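Probable copper-exporting P-type ATPase A (PDB 3FRY) probably uses ATP hydrolysis to export copper across the cell membrane, its C-terminal domain, crystallised here as a domain-swapped dimer, binding metal. Local coordinates at the interface of chains A and B. Coordinates in Å, arbitrary orientation; residue numbers count along the deposited sequence, not the author numbering. Chains: chain A/B, Probable copper-exporting P-type ATPase A.

Contact 1: the interface of chains A and B. Residues chain A 47-49; chain B 2-4.
This is the outer end of a domain-swapped interface, and it ties the N-terminal segment of chain B to the chain A domain, helping to hold the two swapped chains together. The segment joins the end of strand 41-47 of chain A and the 3-10 helix 48-50 that follows. A:Asn47 pairs with B:Val4, the first residue of the swapped strand 4-12, in an antiparallel bridge. Before it, B:Asp2 is held by its backbone N. The N of B:Asp2 gives a hydrogen bond of 2.7 Å to the carboxylate oxygen OE2 of A:Glu49, which it meets from above the carboxylate plane, 47° out of it. A weak bond of 3.4 Å runs from the N of B:Asp2 to the side-chain amide oxygen OD1 of A:Asn47. The chain of A:Glu49 bends at its second torsion (chi2 92°), which turns the carboxylate toward the backbone N of B:Asp2. The other oxygen, OE1 of A:Glu49, binds water 1 at 2.6 Å. Water 1 also meets the backbone O of B:Ser3 at 2.8 Å and the backbone N of A:Lys48 at 3.0 Å. One carboxylate thus serves chain B both directly and through water. The side chains of A:Glu49 and B:Asp2 lie alongside each other, and the like charges may repel somewhat. An alanine in place of A:Glu49 would probably leave the N of B:Asp2 with only the weak acceptor OD1 of A:Asn47, and the bridging water less firmly held. The site fastens the segment leading into the exchanged strand to the partner domain.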
loop_
_atom_site.group_PDB
_atom_site.type_symbol
_atom_site.label_atom_id
_atom_site.label_comp_id
_atom_site.label_asym_id
_atom_site.label_seq_id
_atom_site.Cartn_x
_atom_site.Cartn_y
_atom_site.Cartn_z
ATOM N N ASN A 47 -0.401 -4.575 26.763
ATOM C CA ASN A 47 -1.109 -3.953 27.879
ATOM C C ASN A 47 -1.681 -2.620 27.401
ATOM O O ASN A 47 -0.942 -1.785 26.886
ATOM C CB ASN A 47 -0.138 -3.717 29.038
ATOM C CG ASN A 47 0.492 -5.006 29.541
ATOM O OD1 ASN A 47 -0.202 -5.901 30.035
ATOM N ND2 ASN A 47 1.810 -5.106 29.422
ATOM N N LYS A 48 -2.984 -2.405 27.570
ATOM C CA LYS A 48 -3.568 -1.148 27.107
ATOM C C LYS A 48 -2.920 0.049 27.781
ATOM O O LYS A 48 -2.968 1.167 27.263
ATOM C CB LYS A 48 -5.091 -1.120 27.314
ATOM C CG LYS A 48 -5.575 -1.210 28.739
ATOM C CD LYS A 48 -7.079 -0.967 28.776
ATOM C CE LYS A 48 -7.716 -1.551 30.021
ATOM N NZ LYS A 48 -7.694 -3.037 30.016
ATOM N N GLU A 49 -2.300 -0.189 28.933
ATOM C CA GLU A 49 -1.619 0.875 29.649
ATOM C C GLU A 49 -0.416 1.344 28.834
ATOM O O GLU A 49 -0.033 2.510 28.897
ATOM C CB GLU A 49 -1.143 0.394 31.030
ATOM C CG GLU A 49 -2.267 0.071 32.016
ATOM C CD GLU A 49 -2.700 -1.391 31.990
ATOM O OE1 GLU A 49 -2.906 -1.952 30.893
ATOM O OE2 GLU A 49 -2.847 -1.978 33.085
ATOM N N ASP B 2 -1.528 -4.293 32.749
ATOM C CA ASP B 2 -1.915 -5.314 33.765
ATOM C C ASP B 2 -2.582 -6.505 33.087
ATOM O O ASP B 2 -2.234 -7.652 33.353
ATOM C CB ASP B 2 -2.871 -4.703 34.789
ATOM C CG ASP B 2 -3.146 -5.632 35.947
ATOM O OD1 ASP B 2 -2.198 -5.938 36.702
ATOM O OD2 ASP B 2 -4.310 -6.060 36.101
ATOM N N SER B 3 -3.534 -6.253 32.285
ATOM C CA SER B 3 -4.132 -7.236 31.476
ATOM C C SER B 3 -3.616 -7.376 30.062
ATOM O O SER B 3 -3.669 -6.531 29.416
ATOM C CB SER B 3 -5.633 -6.994 31.283
ATOM O OG SER B 3 -6.314 -6.504 32.343
ATOM N N VAL B 4 -3.213 -8.547 29.678
ATOM C CA VAL B 4 -2.664 -8.723 28.343
ATOM C C VAL B 4 -3.835 -8.965 27.402
ATOM O O VAL B 4 -4.595 -9.916 27.580
ATOM C CB VAL B 4 -1.691 -9.911 28.280
ATOM C CG1 VAL B 4 -1.185 -10.093 26.849
ATOM C CG2 VAL B 4 -0.521 -9.668 29.234
HETATM O O HOH W 1 -4.355 -3.856 29.774
#

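Contact 2: the interface of chains A and B. Residues chain A 46-48, 51, 54, 67; chain B 5, 7, 9.
Strand 4-12 of chain B runs antiparallel to strand 41-47 of chain A on one side and meets strand 64-67 on the other, with helix 51-60 of chain A over its apolar face. B:Glu5 and A:Gly46 exchange backbone hydrogen bonds in both directions, and a further bridge pairs B:Leu9 with A:Leu67. B:Ile7 carries the apolar contact. Its CG1 lies anti to the carbonyl carbon (chi1 -63°), and the extended chain takes CD1 of B:Ile7 to the CG2 branch of A:Val51, 3.7 Å away. CD1 also touches the backbone of A:Gly46 and approaches CE2 of A:Tyr54, the two side chains crossing at about a right angle. The other branch, CG2 of B:Ile7, packs on CD1 of A:Leu67 at 3.8 Å. B:Leu9 sets its CD2 over CA of A:Leu67. This continues the apolar surface along the strand. A second-shell bond fixes the tyrosine: the N of A:Asn47 lies in plane at the ring edge and donates to the hydroxyl OH of A:Tyr54 at 2.9 Å. At the rim, A:Lys48 and B:Glu5 form a salt bridge. The lysine turns at its last torsion (chi4 -69°), and the ammonium nitrogen NZ of A:Lys48 reaches OE2 of B:Glu5 at 2.8 Å, nearly along the C-O axis.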
loop_
_atom_site.group_PDB
_atom_site.type_symbol
_atom_site.label_atom_id
_atom_site.label_comp_id
_atom_site.label_asym_id
_atom_site.label_seq_id
_atom_site.Cartn_x
_atom_site.Cartn_y
_atom_site.Cartn_z
ATOM N N GLY A 46 -0.660 -7.128 24.121
ATOM C CA GLY A 46 -0.061 -6.073 24.917
ATOM C C GLY A 46 -0.930 -5.555 26.042
ATOM O O GLY A 46 -2.045 -6.033 26.264
ATOM N N ASN A 47 -0.401 -4.575 26.763
ATOM C CA ASN A 47 -1.109 -3.953 27.879
ATOM C C ASN A 47 -1.681 -2.620 27.401
ATOM O O ASN A 47 -0.942 -1.785 26.886
ATOM C CB ASN A 47 -0.138 -3.717 29.038
ATOM C CG ASN A 47 0.492 -5.006 29.541
ATOM O OD1 ASN A 47 -0.202 -5.901 30.035
ATOM N ND2 ASN A 47 1.810 -5.106 29.422
ATOM N N LYS A 48 -2.984 -2.405 27.570
ATOM C CA LYS A 48 -3.568 -1.148 27.107
ATOM C C LYS A 48 -2.920 0.049 27.781
ATOM O O LYS A 48 -2.968 1.167 27.263
ATOM C CB LYS A 48 -5.091 -1.120 27.314
ATOM C CG LYS A 48 -5.575 -1.210 28.739
ATOM C CD LYS A 48 -7.079 -0.967 28.776
ATOM C CE LYS A 48 -7.716 -1.551 30.021
ATOM N NZ LYS A 48 -7.694 -3.037 30.016
ATOM N N VAL A 51 -0.191 1.167 25.397
ATOM C CA VAL A 51 -0.532 1.424 24.002
ATOM C C VAL A 51 0.170 2.661 23.449
ATOM O O VAL A 51 0.631 2.652 22.304
ATOM C CB VAL A 51 -2.053 1.574 23.824
ATOM C CG1 VAL A 51 -2.380 2.019 22.395
ATOM C CG2 VAL A 51 -2.724 0.247 24.119
ATOM N N TYR A 54 3.671 1.809 22.645
ATOM C CA TYR A 54 3.788 1.051 21.403
ATOM C C TYR A 54 3.667 1.981 20.201
ATOM O O TYR A 54 4.379 1.827 19.213
ATOM C CB TYR A 54 2.693 -0.012 21.288
ATOM C CG TYR A 54 2.570 -0.964 22.452
ATOM C CD1 TYR A 54 3.655 -1.239 23.293
ATOM C CD2 TYR A 54 1.356 -1.605 22.707
ATOM C CE1 TYR A 54 3.521 -2.137 24.365
ATOM C CE2 TYR A 54 1.212 -2.490 23.763
ATOM C CZ TYR A 54 2.288 -2.756 24.588
ATOM O OH TYR A 54 2.110 -3.651 25.616
ATOM N N LEU A 67 -4.592 3.425 17.243
ATOM C CA LEU A 67 -5.372 2.336 17.815
ATOM C C LEU A 67 -6.629 2.185 16.964
ATOM O O LEU A 67 -7.240 3.178 16.554
ATOM C CB LEU A 67 -5.754 2.650 19.265
ATOM C CG LEU A 67 -6.579 1.593 20.010
ATOM C CD1 LEU A 67 -5.761 0.307 20.181
ATOM C CD2 LEU A 67 -6.994 2.150 21.374
ATOM N N GLU B 5 -3.978 -8.094 26.407
ATOM C CA GLU B 5 -5.081 -8.194 25.456
ATOM C C GLU B 5 -4.644 -8.036 24.003
ATOM O O GLU B 5 -3.527 -7.599 23.706
ATOM C CB GLU B 5 -6.118 -7.114 25.759
ATOM C CG GLU B 5 -6.645 -7.127 27.182
ATOM C CD GLU B 5 -7.676 -6.043 27.413
ATOM O OE1 GLU B 5 -8.684 -6.020 26.677
ATOM O OE2 GLU B 5 -7.482 -5.211 28.327
ATOM N N ILE B 7 -4.403 -6.207 20.735
ATOM C CA ILE B 7 -4.413 -4.800 20.383
ATOM C C ILE B 7 -4.026 -4.700 18.917
ATOM O O ILE B 7 -2.989 -5.221 18.511
ATOM C CB ILE B 7 -3.398 -4.001 21.247
ATOM C CG1 ILE B 7 -3.802 -4.068 22.722
ATOM C CG2 ILE B 7 -3.338 -2.553 20.789
ATOM C CD1 ILE B 7 -2.781 -3.459 23.664
ATOM N N LEU B 9 -3.128 -2.189 15.813
ATOM C CA LEU B 9 -2.723 -0.834 15.477
ATOM C C LEU B 9 -2.758 -0.676 13.964
ATOM O O LEU B 9 -2.190 -1.495 13.234
ATOM C CB LEU B 9 -1.313 -0.542 15.981
ATOM C CG LEU B 9 -1.073 -0.683 17.488
ATOM C CD1 LEU B 9 0.411 -0.464 17.766
ATOM C CD2 LEU B 9 -1.921 0.326 18.256
#

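Contact 3: the interface of chains A and B. Residues chain A 5-8; chain B 42-45.
A:Lys6 crosses B:Val43 obliquely on one face of an antiparallel sheet made by strand 5-12 of chain A and strand 41-46 of chain B. From CB its chain starts with CG anti to the backbone N (chi1 178°), and CG of A:Lys6 packs against the CG1 branch of B:Val43 at 3.7 Å. CD of A:Lys6 is 4.0 Å from CG1 of B:Val43. A bend at the third torsion (chi3 -67°) then leads CE and the ammonium nitrogen NZ away from the valine. The alkyl part of the lysine therefore does the touching. On the same face, A:Val8 lies alongside B:Val43 and points the same way, with the CG2 branches of the two valines 4.1 Å apart. A:Ile7, between these two residues, turns to the other face. CB of A:Ile7 meets CG2 of B:Val44 at 3.7 Å. CG2 of B:Val44 sits between its backbone N and carbonyl carbon, where it also lies 3.6 Å from the backbone O of A:Ile7. The backbones of the two residues are joined in both directions. The N of A:Ile7 donates to the O of B:Val44 at 2.7 Å, and the N of B:Val44 donates to the O of A:Ile7 at 2.9 Å. Bridges also pair A:Lys6 with B:Ala45 and A:Val8 with B:Val43. The site completes the sheet of the chain B domain with a strand from chain A, as the domain swap requires.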
loop_
_atom_site.group_PDB
_atom_site.type_symbol
_atom_site.label_atom_id
_atom_site.label_comp_id
_atom_site.label_asym_id
_atom_site.label_seq_id
_atom_site.Cartn_x
_atom_site.Cartn_y
_atom_site.Cartn_z
ATOM N N GLU A 5 -9.954 -2.572 -24.802
ATOM C CA GLU A 5 -9.748 -3.863 -24.150
ATOM C C GLU A 5 -9.212 -3.694 -22.739
ATOM O O GLU A 5 -8.711 -2.628 -22.374
ATOM C CB GLU A 5 -8.756 -4.718 -24.940
ATOM C CG GLU A 5 -9.158 -4.999 -26.372
ATOM C CD GLU A 5 -8.343 -6.123 -26.982
ATOM O OE1 GLU A 5 -8.677 -7.305 -26.734
ATOM O OE2 GLU A 5 -7.361 -5.823 -27.697
ATOM N N LYS A 6 -9.319 -4.755 -21.948
ATOM C CA LYS A 6 -8.823 -4.724 -20.584
ATOM C C LYS A 6 -7.313 -4.920 -20.638
ATOM O O LYS A 6 -6.816 -5.902 -21.199
ATOM C CB LYS A 6 -9.463 -5.830 -19.743
ATOM C CG LYS A 6 -8.938 -5.879 -18.312
ATOM C CD LYS A 6 -9.538 -7.028 -17.520
ATOM C CE LYS A 6 -11.028 -6.831 -17.298
ATOM N NZ LYS A 6 -11.630 -7.947 -16.506
ATOM N N ILE A 7 -6.597 -3.964 -20.061
ATOM C CA ILE A 7 -5.143 -3.983 -20.027
ATOM C C ILE A 7 -4.704 -3.982 -18.564
ATOM O O ILE A 7 -5.140 -3.135 -17.787
ATOM C CB ILE A 7 -4.573 -2.731 -20.747
ATOM C CG1 ILE A 7 -4.921 -2.797 -22.240
ATOM C CG2 ILE A 7 -3.061 -2.638 -20.541
ATOM C CD1 ILE A 7 -4.657 -1.506 -22.995
ATOM N N VAL A 8 -3.849 -4.932 -18.196
ATOM C CA VAL A 8 -3.374 -5.034 -16.817
ATOM C C VAL A 8 -1.889 -4.715 -16.707
ATOM O O VAL A 8 -1.062 -5.304 -17.409
ATOM C CB VAL A 8 -3.610 -6.455 -16.243
ATOM C CG1 VAL A 8 -3.115 -6.529 -14.799
ATOM C CG2 VAL A 8 -5.089 -6.803 -16.313
ATOM N N ALA B 42 -2.740 -2.036 -11.907
ATOM C CA ALA B 42 -3.687 -1.088 -12.461
ATOM C C ALA B 42 -4.363 -1.832 -13.602
ATOM O O ALA B 42 -3.692 -2.398 -14.466
ATOM C CB ALA B 42 -2.962 0.147 -12.990
ATOM N N VAL B 43 -5.689 -1.863 -13.575
ATOM C CA VAL B 43 -6.466 -2.530 -14.607
ATOM C C VAL B 43 -7.202 -1.411 -15.322
ATOM O O VAL B 43 -7.950 -0.656 -14.700
ATOM C CB VAL B 43 -7.491 -3.511 -13.993
ATOM C CG1 VAL B 43 -8.360 -4.123 -15.098
ATOM C CG2 VAL B 43 -6.763 -4.604 -13.219
ATOM N N VAL B 44 -6.967 -1.281 -16.619
ATOM C CA VAL B 44 -7.615 -0.227 -17.380
ATOM C C VAL B 44 -8.316 -0.727 -18.634
ATOM O O VAL B 44 -8.038 -1.816 -19.139
ATOM C CB VAL B 44 -6.600 0.856 -17.836
ATOM C CG1 VAL B 44 -5.817 1.389 -16.639
ATOM C CG2 VAL B 44 -5.650 0.275 -18.870
ATOM N N ALA B 45 -9.240 0.092 -19.118
ATOM C CA ALA B 45 -9.970 -0.188 -20.342
ATOM C C ALA B 45 -9.309 0.795 -21.292
ATOM O O ALA B 45 -9.460 2.005 -21.143
ATOM C CB ALA B 45 -11.452 0.144 -20.173
#

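Contact 4: the interface of chains A and B. Residues chain A 39-40, 58, 63-65; chain B 10-12, 14.
B:Leu11 and B:Ser12, at the end of the swapped strand in this heavy-metal-associated domain, lie between A:Asn40 and strand 64-67 of chain A. The N of B:Leu11 donates to the backbone O of A:Asn40 at 2.7 Å, from above the carbonyl plane, 54° out of it. On the other side, B:Ser12 and A:Gln64 exchange backbone hydrogen bonds in both directions. The isobutyl group of B:Leu11 points inward. CD2 of B:Leu11 meets the CB methyl of A:Ala65 at 4.0 Å and approaches CG1 of A:Val58 on helix 51-60. Past the strand, B:Leu14 lies over the CD2 rim of the A:Tyr63 ring, the two side chains crossing at about a right angle. CD1 of B:Leu14 is 3.6 Å from CD2 of A:Tyr63 and also touches CG. An alanine in place of A:Tyr63 would probably strip B:Leu14 of the aromatic rim it rests on, leaving a gap and its CD1 freer to turn. A:Leu39 faces B:Leu14 too, its CD2 lying 4.0 Å from CB of B:Leu14. Between them, water 2 links the backbone O of A:Leu39, at 2.6 Å, to the N of B:Leu14, at 2.9 Å. In the second shell, the side chain of A:Gln64 folds back at its second torsion (chi2 53°). The amide oxygen OE1 of A:Gln64 then accepts a hydrogen bond from the backbone N of A:Ala65 at 2.8 Å, in plane and on a lone pair.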
loop_
_atom_site.group_PDB
_atom_site.type_symbol
_atom_site.label_atom_id
_atom_site.label_comp_id
_atom_site.label_asym_id
_atom_site.label_seq_id
_atom_site.Cartn_x
_atom_site.Cartn_y
_atom_site.Cartn_z
ATOM N N LEU A 39 1.567 -4.374 5.913
ATOM C CA LEU A 39 1.581 -2.966 5.512
ATOM C C LEU A 39 0.573 -2.051 6.212
ATOM O O LEU A 39 0.854 -0.870 6.448
ATOM C CB LEU A 39 1.369 -2.843 4.001
ATOM C CG LEU A 39 2.365 -3.541 3.069
ATOM C CD1 LEU A 39 1.997 -3.222 1.623
ATOM C CD2 LEU A 39 3.783 -3.078 3.374
ATOM N N ASN A 40 -0.591 -2.593 6.548
ATOM C CA ASN A 40 -1.647 -1.792 7.152
ATOM C C ASN A 40 -1.903 -1.942 8.636
ATOM O O ASN A 40 -2.579 -1.101 9.225
ATOM C CB ASN A 40 -2.959 -2.058 6.417
ATOM C CG ASN A 40 -2.825 -1.881 4.931
ATOM O OD1 ASN A 40 -2.364 -0.839 4.466
ATOM N ND2 ASN A 40 -3.223 -2.896 4.172
ATOM N N VAL A 58 6.496 2.989 17.108
ATOM C CA VAL A 58 6.269 2.887 15.671
ATOM C C VAL A 58 6.605 4.218 15.000
ATOM O O VAL A 58 7.184 4.252 13.914
ATOM C CB VAL A 58 4.803 2.516 15.349
ATOM C CG1 VAL A 58 4.598 2.501 13.842
ATOM C CG2 VAL A 58 4.468 1.140 15.938
ATOM N N TYR A 63 7.221 5.668 11.209
ATOM C CA TYR A 63 5.877 5.511 10.658
ATOM C C TYR A 63 4.796 6.073 11.567
ATOM O O TYR A 63 5.084 6.794 12.520
ATOM C CB TYR A 63 5.613 4.027 10.366
ATOM C CG TYR A 63 6.765 3.393 9.620
ATOM C CD1 TYR A 63 7.812 2.786 10.311
ATOM C CD2 TYR A 63 6.861 3.492 8.224
ATOM C CE1 TYR A 63 8.930 2.297 9.644
ATOM C CE2 TYR A 63 7.985 3.004 7.540
ATOM C CZ TYR A 63 9.017 2.409 8.262
ATOM O OH TYR A 63 10.147 1.939 7.613
ATOM N N GLN A 64 3.546 5.763 11.256
ATOM C CA GLN A 64 2.441 6.231 12.074
ATOM C C GLN A 64 1.576 5.053 12.471
ATOM O O GLN A 64 1.360 4.132 11.684
ATOM C CB GLN A 64 1.597 7.259 11.320
ATOM C CG GLN A 64 0.527 7.904 12.182
ATOM C CD GLN A 64 1.090 8.498 13.467
ATOM O OE1 GLN A 64 1.551 7.773 14.359
ATOM N NE2 GLN A 64 1.058 9.825 13.568
ATOM N N ALA A 65 1.099 5.079 13.710
ATOM C CA ALA A 65 0.252 4.017 14.224
ATOM C C ALA A 65 -0.912 4.647 14.965
ATOM O O ALA A 65 -0.763 5.682 15.614
ATOM C CB ALA A 65 1.043 3.108 15.161
ATOM N N GLU B 10 -3.447 0.365 13.509
ATOM C CA GLU B 10 -3.559 0.676 12.088
ATOM C C GLU B 10 -2.295 1.439 11.718
ATOM O O GLU B 10 -1.993 2.469 12.322
ATOM C CB GLU B 10 -4.783 1.560 11.834
ATOM C CG GLU B 10 -6.105 0.913 12.186
ATOM C CD GLU B 10 -6.304 -0.405 11.477
ATOM O OE1 GLU B 10 -6.090 -0.457 10.245
ATOM O OE2 GLU B 10 -6.678 -1.392 12.146
ATOM N N LEU B 11 -1.566 0.942 10.722
ATOM C CA LEU B 11 -0.316 1.570 10.315
ATOM C C LEU B 11 -0.423 2.439 9.066
ATOM O O LEU B 11 -1.263 2.204 8.194
ATOM C CB LEU B 11 0.744 0.490 10.078
ATOM C CG LEU B 11 0.941 -0.534 11.204
ATOM C CD1 LEU B 11 1.927 -1.600 10.772
ATOM C CD2 LEU B 11 1.435 0.184 12.455
ATOM N N SER B 12 0.449 3.441 8.996
ATOM C CA SER B 12 0.523 4.347 7.853
ATOM C C SER B 12 2.005 4.575 7.568
ATOM O O SER B 12 2.820 4.597 8.487
ATOM C CB SER B 12 -0.150 5.688 8.174
ATOM O OG SER B 12 -1.534 5.521 8.428
ATOM N N LEU B 14 3.921 2.591 5.415
ATOM C CA LEU B 14 4.592 1.415 4.852
ATOM C C LEU B 14 4.103 1.164 3.431
ATOM O O LEU B 14 4.587 0.271 2.735
ATOM C CB LEU B 14 4.352 0.167 5.700
ATOM C CG LEU B 14 5.109 0.108 7.030
ATOM C CD1 LEU B 14 4.349 0.912 8.093
ATOM C CD2 LEU B 14 5.247 -1.350 7.469
HETATM O O HOH W 2 1.272 1.615 6.055
#

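Contacts 1, 2 and 4 follow one swapped strand, 4-12 of chain B, and the residues flanking it through the domain of chain A. Contacts 1 and 2 share A:Asn47 and A:Lys48, and their C-alpha centres are about 7 Å apart. Contact 4 lies about 14 Å from contact 2 and 21 Å from contact 1, beside strand 64-67 and helix 51-60, which contact 2 also uses. Contact 3 belongs to the other half of the two-fold dimer, about 48 Å from contact 1 and 30 Å from contact 4. There the chains exchange roles, so each domain is completed by its partner's first strand.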